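PDB 4MZD: nisin leader peptide-processing serine protease NisP from Lactococcus lactis subsp. lactis, which probably cleaves the leader peptide from the precursor of the lantibiotic nisin, acting as a subtilisin-like serine endopeptidase of the cell surface. Local coordinates for residues G153-N158 with I168-Y173; A244-D249 with A278-E283; I286-I291 with D306-P311; N296-S301 with A310-T315; K334-T339 with Y348-S353. All coordinates share one frame; numbering follows the deposited sequence.

Contact 1 (G153-N158 with I168-Y173); sequences GQITAN and ITVNIY
Thr156 reaches across to Ile168 with its hydroxyl: OG1 donates to the carbonyl O of Ile168 at 2.6 Å, in the carbonyl plane and on a lone pair, with a C=O...donor angle of 128°. This reach depends on the first torsion, chi1 -164°, which sets OG1 opposite the backbone N. The same torsion leaves the methyl CG2 of Thr156 facing Val170, where it meets CG1 tip to tip at 3.9 Å. One residue back, Ile155 adds an apolar contact. Its CG2 branch lies 3.8 Å from CG2 of Ile168 and 4.1 Å from CG1 of Val170, each pair of side chains crossing at a slant.

Together these contacts set residues late in helix 147-156, headed by the predicted charge-relay histidine His147, against Ile168 and Val170, on the way into and within strand 169-174 of the central, mostly parallel sheet of the subtilisin-like fold. The side chain of Ile155 is about 8 Å from that of Asp100, another predicted member of the relay. Further out, Ser113 OG is a second hydrogen-bond partner of Thr156 OG1, while Val96 and Ile98 of strand 95-100 pack against Ile155. Pro357 of helix 356-370 also touches Ile155, and Ala364 of that helix touches Ile168. Backbone hydrogen bonds between Ile155 and Ala165 and between Thr156 and Gly167 tie the helix to the loop before the strand.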
# COMPACT_ATOMS: atom_id res chain seq x y z
N GLY A 153 -0.84 -8.38 7.23
CA GLY A 153 -1.28 -8.31 8.61
C GLY A 153 -2.12 -7.08 8.88
O GLY A 153 -3.10 -7.13 9.65
N GLN A 154 -1.76 -5.95 8.26
CA GLN A 154 -2.51 -4.72 8.45
C GLN A 154 -3.94 -4.83 7.94
O GLN A 154 -4.84 -4.16 8.45
CB GLN A 154 -1.81 -3.55 7.76
CG GLN A 154 -0.47 -3.23 8.37
CD GLN A 154 -0.62 -2.75 9.78
OE1 GLN A 154 -1.16 -1.66 10.01
NE2 GLN A 154 -0.22 -3.57 10.75
N ILE A 155 -4.15 -5.65 6.91
CA ILE A 155 -5.48 -5.87 6.39
C ILE A 155 -6.28 -6.83 7.26
O ILE A 155 -7.41 -6.53 7.64
CB ILE A 155 -5.45 -6.44 4.95
CG1 ILE A 155 -4.63 -5.52 4.03
CG2 ILE A 155 -6.86 -6.59 4.40
CD1 ILE A 155 -4.44 -6.05 2.64
N THR A 156 -5.70 -7.99 7.58
CA THR A 156 -6.50 -9.15 7.95
C THR A 156 -6.04 -9.92 9.18
O THR A 156 -6.68 -10.90 9.55
CB THR A 156 -6.61 -10.12 6.75
OG1 THR A 156 -7.66 -11.04 6.98
CG2 THR A 156 -5.29 -10.88 6.51
N ALA A 157 -4.94 -9.53 9.83
CA ALA A 157 -4.48 -10.32 10.98
C ALA A 157 -5.62 -10.55 11.95
O ALA A 157 -6.40 -9.65 12.27
CB ALA A 157 -3.32 -9.65 11.67
N ASN A 158 -5.70 -11.78 12.45
CA ASN A 158 -6.78 -12.15 13.35
C ASN A 158 -6.28 -13.07 14.44
O ASN A 158 -6.62 -14.25 14.48
CB ASN A 158 -7.91 -12.80 12.56
CG ASN A 158 -9.18 -12.94 13.36
OD1 ASN A 158 -9.32 -12.34 14.42
ND2 ASN A 158 -10.12 -13.72 12.85
N ILE A 168 -10.68 -11.05 7.06
CA ILE A 168 -11.19 -10.82 5.71
C ILE A 168 -10.31 -11.55 4.70
O ILE A 168 -9.09 -11.64 4.85
CB ILE A 168 -11.31 -9.31 5.40
CG1 ILE A 168 -12.34 -9.06 4.30
CG2 ILE A 168 -9.96 -8.69 5.06
CD1 ILE A 168 -12.81 -7.61 4.25
N THR A 169 -10.92 -12.10 3.66
CA THR A 169 -10.19 -12.90 2.70
C THR A 169 -9.17 -12.06 1.93
O THR A 169 -9.49 -10.97 1.46
CB THR A 169 -11.15 -13.59 1.71
OG1 THR A 169 -12.08 -14.38 2.46
CG2 THR A 169 -10.41 -14.48 0.75
N VAL A 170 -7.95 -12.58 1.84
CA VAL A 170 -6.93 -11.96 1.01
C VAL A 170 -6.39 -12.94 -0.02
O VAL A 170 -6.17 -14.13 0.28
CB VAL A 170 -5.76 -11.38 1.85
CG1 VAL A 170 -6.28 -10.27 2.74
CG2 VAL A 170 -5.06 -12.45 2.65
N ASN A 171 -6.22 -12.44 -1.25
CA ASN A 171 -5.63 -13.20 -2.33
C ASN A 171 -4.30 -12.54 -2.70
O ASN A 171 -4.17 -11.33 -2.57
CB ASN A 171 -6.58 -13.26 -3.52
CG ASN A 171 -7.82 -14.09 -3.22
OD1 ASN A 171 -7.72 -15.24 -2.79
ND2 ASN A 171 -8.98 -13.50 -3.42
N ILE A 172 -3.32 -13.34 -3.12
CA ILE A 172 -1.92 -12.92 -3.12
C ILE A 172 -1.31 -12.90 -4.51
O ILE A 172 -1.30 -13.91 -5.20
CB ILE A 172 -1.10 -13.88 -2.24
CG1 ILE A 172 -1.74 -14.02 -0.85
CG2 ILE A 172 0.35 -13.45 -2.17
CD1 ILE A 172 -1.87 -12.73 -0.10
N TYR A 173 -0.78 -11.73 -4.89
CA TYR A 173 -0.19 -11.53 -6.21
C TYR A 173 1.24 -11.03 -6.01
O TYR A 173 1.45 -9.91 -5.55
CB TYR A 173 -1.05 -10.56 -7.04
CG TYR A 173 -2.45 -11.11 -7.12
CD1 TYR A 173 -2.77 -12.10 -8.05
CD2 TYR A 173 -3.42 -10.73 -6.21
CE1 TYR A 173 -4.03 -12.67 -8.07
CE2 TYR A 173 -4.69 -11.30 -6.23
CZ TYR A 173 -4.99 -12.27 -7.17
OH TYR A 173 -6.24 -12.83 -7.18

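Contact 2 (A244-D249 with A278-E283); sequences AALGND and APSVFE
A chi1 of 69° puts OG of Ser280 between its own backbone N and carbonyl carbon, and the hydroxyl then lies beside Leu246, with OG 3.5 Å from the methyl CD2. Leu246 has chi1 -71° and an extended chi2, so although its CB points away from the loop, the branch at CG swings CD2 back to Ser280. No hydrogen bond crosses here. The polar end of Ser280 is satisfied by the carbonyl O of Asp277, at the end of strand 275-278.

Ala244 supplies the rest of the contact: its CB sits 4.0 Å from CB of Ser280 and 4.2 Å from CG of Pro279. A cis peptide precedes Pro279, and a type I turn runs from this proline to Phe282.

In the core of this subtilisin-like domain, the contact packs the end of strand 241-245 against the turn that links strands 275-278 and 286-291, with the Ala245 side chain about 5 Å from that of Ser353, the predicted catalytic serine. Ile203 of strand 200-210 and Tyr228 of helix 222-238 touch Pro279, and Phe282 also packs on that helix, while Ala287 of strand 286-291 touches both Leu246 and Ser280.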
# COMPACT_ATOMS: atom_id res chain seq x y z
N ALA A 244 -3.48 2.64 -3.46
CA ALA A 244 -2.04 2.66 -3.70
C ALA A 244 -1.32 3.63 -2.78
O ALA A 244 -1.81 4.74 -2.50
CB ALA A 244 -1.75 3.01 -5.15
N ALA A 245 -0.12 3.23 -2.34
CA ALA A 245 0.68 4.06 -1.44
C ALA A 245 1.37 5.23 -2.13
O ALA A 245 2.09 5.03 -3.11
CB ALA A 245 1.75 3.21 -0.82
N LEU A 246 1.21 6.43 -1.58
CA LEU A 246 2.10 7.53 -1.93
C LEU A 246 3.53 7.18 -1.50
O LEU A 246 3.74 6.42 -0.57
CB LEU A 246 1.67 8.81 -1.23
CG LEU A 246 0.39 9.48 -1.73
CD1 LEU A 246 0.02 10.63 -0.82
CD2 LEU A 246 0.54 9.95 -3.17
N GLY A 247 4.51 7.78 -2.17
CA GLY A 247 5.90 7.53 -1.84
C GLY A 247 6.29 8.02 -0.45
O GLY A 247 5.57 8.81 0.17
N ASN A 248 7.44 7.54 0.02
CA ASN A 248 7.98 7.92 1.32
C ASN A 248 9.18 8.86 1.17
O ASN A 248 10.19 8.71 1.87
CB ASN A 248 8.44 6.68 2.10
CG ASN A 248 7.33 5.70 2.38
OD1 ASN A 248 6.24 6.07 2.82
ND2 ASN A 248 7.61 4.42 2.17
N ASP A 249 9.07 9.83 0.28
CA ASP A 249 10.20 10.71 -0.06
C ASP A 249 9.98 12.16 0.35
O ASP A 249 10.72 13.04 -0.08
CB ASP A 249 10.55 10.57 -1.54
CG ASP A 249 10.99 9.17 -1.88
OD1 ASP A 249 12.02 8.72 -1.32
OD2 ASP A 249 10.31 8.49 -2.67
N ALA A 278 3.33 7.01 -9.38
CA ALA A 278 2.46 6.01 -9.99
C ALA A 278 2.51 4.66 -9.27
O ALA A 278 3.58 4.22 -8.86
CB ALA A 278 2.83 5.83 -11.45
N PRO A 279 1.37 3.95 -9.17
CA PRO A 279 0.07 4.27 -9.79
C PRO A 279 -0.90 5.11 -8.95
O PRO A 279 -2.07 5.22 -9.33
CB PRO A 279 -0.53 2.88 -10.02
CG PRO A 279 -0.00 2.07 -8.87
CD PRO A 279 1.41 2.57 -8.67
N SER A 280 -0.44 5.72 -7.87
CA SER A 280 -1.35 6.48 -7.02
C SER A 280 -1.93 7.73 -7.70
O SER A 280 -2.97 8.22 -7.28
CB SER A 280 -0.70 6.86 -5.69
OG SER A 280 0.33 7.81 -5.88
N VAL A 281 -1.26 8.23 -8.74
CA VAL A 281 -1.68 9.45 -9.41
C VAL A 281 -3.04 9.36 -10.10
O VAL A 281 -3.74 10.36 -10.23
CB VAL A 281 -0.62 9.88 -10.45
CG1 VAL A 281 -0.46 8.81 -11.52
CG2 VAL A 281 -0.98 11.23 -11.08
N PHE A 282 -3.42 8.17 -10.54
CA PHE A 282 -4.61 8.05 -11.37
C PHE A 282 -5.88 8.45 -10.63
O PHE A 282 -6.06 8.11 -9.46
CB PHE A 282 -4.72 6.65 -11.97
CG PHE A 282 -3.62 6.34 -12.93
CD1 PHE A 282 -3.65 6.84 -14.22
CD2 PHE A 282 -2.53 5.58 -12.54
CE1 PHE A 282 -2.61 6.58 -15.10
CE2 PHE A 282 -1.49 5.32 -13.42
CZ PHE A 282 -1.54 5.83 -14.71
N GLU A 283 -6.75 9.16 -11.33
CA GLU A 283 -7.97 9.70 -10.74
C GLU A 283 -8.82 8.64 -10.05
O GLU A 283 -9.39 8.89 -9.00
CB GLU A 283 -8.80 10.39 -11.82
CG GLU A 283 -8.08 11.52 -12.55
CD GLU A 283 -7.98 12.79 -11.72
OE1 GLU A 283 -8.62 13.79 -12.09
OE2 GLU A 283 -7.26 12.78 -10.70

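Contact 3 (I286-I291 with D306-P311); sequences IAVGGI and DAIYAP
Tyr309 packs against the backbone of Gly289 where two parallel strands, 286-291 and 308-311, pair at one end of the central sheet of this subtilisin-like fold. From the backbone outward, CB of Tyr309 meets the methyl CG2 of Ile291 at 3.8 Å, CG comes near the carbonyl group of Gly289, and CD1 closes to 3.4 Å from Gly289 C. The ring edge there also meets the backbone N of Gly290. CE1 follows at 3.8 Å from CA of Gly289, which has no side chain. At the tip, OH is hydrogen-bonded to the backbone N of Gly304, which fixes the far end of the ring.

On the face carrying Val288 and Ile308, the two side chains run side by side, CG2 to CG2 at 3.9 Å. CG2 of Ile286 also meets CG2 of Ile308, and Val359 of helix 356-370 packs on both Val288 and Ile308. Four backbone hydrogen bonds link the strands: Ile308 N to Ala287 O, Gly289 N to Ile308 O, Ala310 N to Gly289 O and Ile291 N to Ala310 O. The last differs in geometry: the N of Ile291 approaches O of Ala310 at 3.0 Å from above the carbonyl plane, 51° out of it.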
# COMPACT_ATOMS: atom_id res chain seq x y z
N ILE A 286 -7.35 5.26 -5.25
CA ILE A 286 -7.30 5.90 -3.93
C ILE A 286 -5.85 5.97 -3.49
O ILE A 286 -5.23 4.94 -3.22
CB ILE A 286 -8.15 5.12 -2.92
CG1 ILE A 286 -9.61 5.14 -3.38
CG2 ILE A 286 -8.00 5.71 -1.52
CD1 ILE A 286 -10.53 4.31 -2.55
N ALA A 287 -5.31 7.18 -3.45
CA ALA A 287 -3.94 7.42 -3.01
C ALA A 287 -3.90 7.56 -1.50
O ALA A 287 -4.71 8.29 -0.92
CB ALA A 287 -3.37 8.67 -3.66
N VAL A 288 -2.96 6.86 -0.86
CA VAL A 288 -2.89 6.84 0.59
C VAL A 288 -1.52 7.31 1.07
O VAL A 288 -0.48 6.76 0.69
CB VAL A 288 -3.15 5.43 1.16
CG1 VAL A 288 -3.16 5.48 2.67
CG2 VAL A 288 -4.47 4.87 0.61
N GLY A 289 -1.53 8.34 1.91
CA GLY A 289 -0.31 8.80 2.56
C GLY A 289 -0.32 8.45 4.03
O GLY A 289 -1.26 7.81 4.54
N GLY A 290 0.72 8.87 4.73
CA GLY A 290 0.95 8.44 6.09
C GLY A 290 0.86 9.54 7.12
O GLY A 290 1.29 10.67 6.88
N ILE A 291 0.28 9.20 8.28
CA ILE A 291 0.36 10.04 9.46
C ILE A 291 1.08 9.31 10.59
O ILE A 291 1.18 8.08 10.61
CB ILE A 291 -1.04 10.53 9.95
CG1 ILE A 291 -2.01 9.36 10.12
CG2 ILE A 291 -1.60 11.60 9.02
CD1 ILE A 291 -3.26 9.71 10.89
N ASP A 306 -5.32 15.29 -2.81
CA ASP A 306 -6.46 14.42 -3.06
C ASP A 306 -6.28 13.04 -2.42
O ASP A 306 -6.97 12.08 -2.79
CB ASP A 306 -6.70 14.27 -4.56
CG ASP A 306 -6.78 15.60 -5.27
OD1 ASP A 306 -7.31 16.57 -4.69
OD2 ASP A 306 -6.30 15.69 -6.42
N ALA A 307 -5.35 12.93 -1.47
CA ALA A 307 -5.11 11.67 -0.80
C ALA A 307 -5.92 11.52 0.49
O ALA A 307 -6.48 12.48 1.02
CB ALA A 307 -3.64 11.51 -0.51
N ILE A 308 -5.98 10.29 0.97
CA ILE A 308 -6.41 10.00 2.33
C ILE A 308 -5.17 9.54 3.09
O ILE A 308 -4.24 8.99 2.49
CB ILE A 308 -7.52 8.94 2.37
CG1 ILE A 308 -8.05 8.76 3.79
CG2 ILE A 308 -7.03 7.62 1.79
CD1 ILE A 308 -9.28 7.87 3.87
N TYR A 309 -5.14 9.78 4.40
CA TYR A 309 -3.98 9.44 5.21
C TYR A 309 -4.36 8.46 6.31
O TYR A 309 -5.47 8.49 6.83
CB TYR A 309 -3.37 10.71 5.82
CG TYR A 309 -2.83 11.65 4.76
CD1 TYR A 309 -1.49 11.64 4.41
CD2 TYR A 309 -3.68 12.52 4.09
CE1 TYR A 309 -1.00 12.48 3.43
CE2 TYR A 309 -3.20 13.36 3.11
CZ TYR A 309 -1.86 13.33 2.78
OH TYR A 309 -1.37 14.17 1.80
N ALA A 310 -3.43 7.57 6.64
CA ALA A 310 -3.65 6.63 7.73
C ALA A 310 -2.31 6.36 8.42
O ALA A 310 -1.26 6.71 7.88
CB ALA A 310 -4.29 5.34 7.22
N PRO A 311 -2.34 5.77 9.62
CA PRO A 311 -1.08 5.64 10.36
C PRO A 311 0.00 4.82 9.66
O PRO A 311 -0.21 3.66 9.31
CB PRO A 311 -1.52 4.99 11.68
CG PRO A 311 -2.92 5.49 11.86
CD PRO A 311 -3.51 5.47 10.47
O HOH W 1 -6.75 9.54 -4.19

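Contact 4 (N296-S301 with A310-T315); sequences NISDFS and APAGTT
The loop between strands 286-291 and 308-311 meets the chain that leaves the second of them for helix 316-328, and the carboxylate of Asp299 joins the two. OD1 accepts the backbone N of Thr315 at 2.8 Å, nearly straight at 164°, while OD2 takes the hydroxyl OG1 of Thr315 at 2.7 Å. Both donors come in on the syn side, so two bonds from one residue limit rotation of the carboxylate. With chi1 65°, CG of Asp299 lies between its backbone N and carbonyl carbon, which turns the carboxylate toward Thr315. OG1 of Thr314 is bonded to the N of Ala316, and a water bridges it to the backbone N of Asp299.

Residues 298 to 301 form a type I turn, and its first and third residues also grip the chain beyond strand 308-311, near the predicted catalytic serine of this subtilisin-like domain: Ala312 is about 7 Å from Ser353, side chain to side chain. OG of Ser298 donates to O of Gly313 at 2.7 Å, in the carbonyl plane. The Phe300 ring has CB of Ser298 over one face, and at its edge lie O of Ala312, 3.5 Å from CZ, and OG1 of Thr315. Gly313 adopts a positive phi, 94°, with backbone angles that suit glycine.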
# COMPACT_ATOMS: atom_id res chain seq x y z
N ASN A 296 -0.26 13.97 12.54
CA ASN A 296 0.44 14.80 11.57
C ASN A 296 0.97 13.95 10.43
O ASN A 296 1.29 12.77 10.63
CB ASN A 296 1.62 15.51 12.22
CG ASN A 296 1.19 16.45 13.32
OD1 ASN A 296 0.16 17.12 13.21
ND2 ASN A 296 1.96 16.50 14.39
N ILE A 297 1.07 14.52 9.24
CA ILE A 297 1.66 13.79 8.14
C ILE A 297 3.05 13.30 8.55
O ILE A 297 3.86 14.07 9.10
CB ILE A 297 1.71 14.62 6.84
CG1 ILE A 297 0.28 14.92 6.36
CG2 ILE A 297 2.49 13.89 5.77
CD1 ILE A 297 0.20 15.69 5.05
N SER A 298 3.32 12.02 8.31
CA SER A 298 4.60 11.43 8.66
C SER A 298 5.74 12.21 8.02
O SER A 298 5.64 12.64 6.87
CB SER A 298 4.67 9.99 8.16
OG SER A 298 3.59 9.22 8.66
N ASP A 299 6.85 12.35 8.74
CA ASP A 299 8.00 13.05 8.19
C ASP A 299 8.40 12.55 6.81
O ASP A 299 8.75 13.34 5.93
CB ASP A 299 9.20 13.01 9.14
CG ASP A 299 9.76 11.61 9.35
OD1 ASP A 299 8.96 10.67 9.55
OD2 ASP A 299 11.01 11.46 9.33
N PHE A 300 8.34 11.24 6.60
CA PHE A 300 8.75 10.65 5.33
C PHE A 300 7.68 10.69 4.23
O PHE A 300 7.99 10.44 3.07
CB PHE A 300 9.18 9.19 5.52
CG PHE A 300 8.15 8.34 6.22
CD1 PHE A 300 7.00 7.92 5.57
CD2 PHE A 300 8.33 7.98 7.55
CE1 PHE A 300 6.05 7.16 6.23
CE2 PHE A 300 7.38 7.22 8.21
CZ PHE A 300 6.24 6.82 7.56
N SER A 301 6.42 10.96 4.58
CA SER A 301 5.35 10.76 3.61
C SER A 301 5.31 11.84 2.53
O SER A 301 5.45 13.03 2.81
CB SER A 301 3.99 10.71 4.29
OG SER A 301 2.96 10.44 3.34
N ALA A 310 -3.43 7.57 6.64
CA ALA A 310 -3.65 6.63 7.73
C ALA A 310 -2.31 6.36 8.42
O ALA A 310 -1.26 6.71 7.88
CB ALA A 310 -4.29 5.34 7.22
N PRO A 311 -2.34 5.77 9.62
CA PRO A 311 -1.08 5.64 10.36
C PRO A 311 0.00 4.82 9.66
O PRO A 311 -0.21 3.66 9.31
CB PRO A 311 -1.52 4.99 11.68
CG PRO A 311 -2.92 5.49 11.86
CD PRO A 311 -3.51 5.47 10.47
N ALA A 312 1.16 5.46 9.50
CA ALA A 312 2.35 4.91 8.86
C ALA A 312 3.58 5.00 9.76
O ALA A 312 4.60 4.40 9.45
CB ALA A 312 2.63 5.63 7.55
N GLY A 313 3.49 5.80 10.82
CA GLY A 313 4.61 5.99 11.73
C GLY A 313 5.46 7.21 11.41
O GLY A 313 5.03 8.12 10.69
N THR A 314 6.66 7.23 11.97
CA THR A 314 7.56 8.35 11.80
C THR A 314 9.01 7.91 11.93
O THR A 314 9.33 7.00 12.70
CB THR A 314 7.28 9.46 12.84
OG1 THR A 314 8.20 10.54 12.64
CG2 THR A 314 7.47 8.96 14.26
N THR A 315 9.88 8.57 11.17
CA THR A 315 11.32 8.40 11.33
C THR A 315 11.98 9.63 11.94
O THR A 315 13.21 9.72 11.99
CB THR A 315 12.03 7.99 10.01
OG1 THR A 315 11.60 8.83 8.93
CG2 THR A 315 11.71 6.55 9.65
O HOH W 2 6.46 12.35 11.65

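Contact 5 (K334-T339 with Y348-S353); sequences KDWLFT and YVYGNS
Trp336 and Tyr350 lie side by side and point the same way, their ring planes inclined by 35°. CD2 of Tyr350 sits over one face of the indole, 3.5 Å from CE2 of Trp336 and displaced toward the rim, while CB of Tyr350 makes a CH-pi contact over the five-membered ring. Chi1 of 67° puts the phenol of Tyr350 between its backbone N and carbonyl carbon, on the side where Trp336 stands.

Phe338 and Tyr348 make the second aromatic pair, turned more steeply at 55°. CD1 of Phe338 lies over one face of the Tyr348 ring, 3.4 Å from CE2, and the carbonyl O of Trp336 lies at the edge of that same ring. The face with Leu337 and Val349 is aliphatic: CD1 of Leu337 meets CG2 of Val349 at 3.6 Å, and that methyl also packs 3.8 Å from CG2 of Thr339. The hydroxyl of Thr339 turns to other partners, bonding to the O of Glu150 and to NE2 of Gln154 on helix 147-156.

Leu337 and Val349 form a hydrogen-bonded antiparallel pair: Leu337 N to Val349 O and Val349 N to Leu337 O are both 2.8 Å, whereas Phe338 and Tyr348 are the adjoining non-hydrogen-bonded pair. The result is a two-stranded beta hairpin whose second strand leads through Tyr350, Gly351 and Asn352 into Ser353, the predicted nucleophile of a subtilase Ser-His-Asp triad, whose OG is hydrogen-bonded to His147 NE2 and to O of the C-terminal Arg488.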
# COMPACT_ATOMS: atom_id res chain seq x y z
N LYS A 334 6.09 3.81 19.95
CA LYS A 334 5.08 4.75 19.49
C LYS A 334 5.31 5.25 18.07
O LYS A 334 4.38 5.72 17.42
CB LYS A 334 4.99 5.95 20.44
CG LYS A 334 4.55 5.58 21.84
CD LYS A 334 4.25 6.81 22.68
CE LYS A 334 5.38 7.81 22.63
NZ LYS A 334 5.31 8.70 21.44
N ASP A 335 6.55 5.14 17.58
CA ASP A 335 6.91 5.73 16.29
C ASP A 335 6.73 4.76 15.13
O ASP A 335 6.44 5.19 14.00
CB ASP A 335 8.38 6.16 16.29
CG ASP A 335 8.64 7.40 17.11
OD1 ASP A 335 7.73 7.90 17.80
OD2 ASP A 335 9.81 7.84 17.09
N TRP A 336 6.96 3.48 15.38
CA TRP A 336 6.84 2.46 14.35
C TRP A 336 5.65 1.58 14.69
O TRP A 336 5.11 1.65 15.80
CB TRP A 336 8.14 1.67 14.20
CG TRP A 336 9.27 2.47 13.61
CD1 TRP A 336 9.24 3.78 13.23
CD2 TRP A 336 10.59 1.99 13.33
NE1 TRP A 336 10.47 4.15 12.73
CE2 TRP A 336 11.31 3.07 12.79
CE3 TRP A 336 11.23 0.76 13.48
CZ2 TRP A 336 12.65 2.96 12.40
CZ3 TRP A 336 12.56 0.64 13.10
CH2 TRP A 336 13.25 1.74 12.56
N LEU A 337 5.23 0.76 13.75
CA LEU A 337 4.05 -0.04 13.99
C LEU A 337 4.35 -1.53 13.93
O LEU A 337 5.22 -2.01 13.20
CB LEU A 337 2.88 0.39 13.11
CG LEU A 337 3.12 0.22 11.62
CD1 LEU A 337 2.48 -1.06 11.14
CD2 LEU A 337 2.55 1.40 10.84
N PHE A 338 3.61 -2.25 14.75
CA PHE A 338 3.86 -3.66 15.01
C PHE A 338 2.99 -4.50 14.09
O PHE A 338 1.77 -4.37 14.10
CB PHE A 338 3.48 -3.90 16.47
CG PHE A 338 3.95 -5.20 17.04
CD1 PHE A 338 5.29 -5.42 17.31
CD2 PHE A 338 3.04 -6.18 17.35
CE1 PHE A 338 5.70 -6.62 17.87
CE2 PHE A 338 3.44 -7.38 17.91
CZ PHE A 338 4.77 -7.59 18.18
N THR A 339 3.61 -5.36 13.30
CA THR A 339 2.86 -6.15 12.34
C THR A 339 3.45 -7.55 12.16
O THR A 339 4.54 -7.86 12.67
CB THR A 339 2.72 -5.41 11.01
OG1 THR A 339 1.67 -6.01 10.24
CG2 THR A 339 4.02 -5.42 10.24
N TYR A 348 8.53 -4.39 14.03
CA TYR A 348 8.20 -2.98 13.90
C TYR A 348 8.63 -2.46 12.54
O TYR A 348 9.76 -2.67 12.11
CB TYR A 348 8.88 -2.16 15.00
CG TYR A 348 8.12 -2.25 16.30
CD1 TYR A 348 7.04 -1.40 16.53
CD2 TYR A 348 8.44 -3.19 17.28
CE1 TYR A 348 6.31 -1.46 17.70
CE2 TYR A 348 7.71 -3.26 18.46
CZ TYR A 348 6.64 -2.40 18.66
OH TYR A 348 5.91 -2.50 19.83
N VAL A 349 7.71 -1.76 11.87
CA VAL A 349 7.91 -1.26 10.52
C VAL A 349 7.39 0.18 10.43
O VAL A 349 6.74 0.68 11.34
CB VAL A 349 7.15 -2.13 9.49
CG1 VAL A 349 7.65 -3.57 9.54
CG2 VAL A 349 5.65 -2.07 9.72
N TYR A 350 7.68 0.84 9.31
CA TYR A 350 7.11 2.15 9.04
C TYR A 350 6.99 2.33 7.53
O TYR A 350 7.68 1.66 6.77
CB TYR A 350 7.97 3.28 9.63
CG TYR A 350 9.31 3.41 8.95
CD1 TYR A 350 9.47 4.22 7.83
CD2 TYR A 350 10.41 2.69 9.40
CE1 TYR A 350 10.68 4.32 7.18
CE2 TYR A 350 11.63 2.79 8.76
CZ TYR A 350 11.76 3.61 7.65
OH TYR A 350 12.96 3.72 7.01
N GLY A 351 6.12 3.24 7.12
CA GLY A 351 6.03 3.60 5.71
C GLY A 351 4.60 3.59 5.21
O GLY A 351 3.71 2.93 5.79
N ASN A 352 4.36 4.30 4.11
CA ASN A 352 3.01 4.39 3.58
C ASN A 352 2.46 3.06 3.11
O ASN A 352 1.25 2.90 2.96
CB ASN A 352 2.95 5.43 2.47
CG ASN A 352 3.12 6.84 2.99
OD1 ASN A 352 3.05 7.07 4.21
ND2 ASN A 352 3.33 7.79 2.09
N SER A 353 3.34 2.09 2.88
CA SER A 353 2.89 0.73 2.59
C SER A 353 2.03 0.13 3.69
O SER A 353 1.36 -0.87 3.44
CB SER A 353 4.06 -0.20 2.35
OG SER A 353 4.91 -0.23 3.47

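Contacts 1 to 4 are buried and all reach the central sheet, whereas contact 5 is only partly buried and belongs to a separate hairpin. Contact 3 is the one true strand pairing within that sheet; contact 2 is loop against strand end with no hydrogen bond across, and contact 1 adds a single hydroxyl bond to aliphatic packing. Contact 4 is the most polar, built on a carboxylate, and shares Ala310 and Pro311 with contact 3. Contact 5 combines backbone pairing with aromatic rings. Asn352 of contact 5 is hydrogen-bonded to contacts 2 and 4, through Leu246, Asn248 and Ser301, and Gln154 connects contact 1 to the hairpin at Thr339.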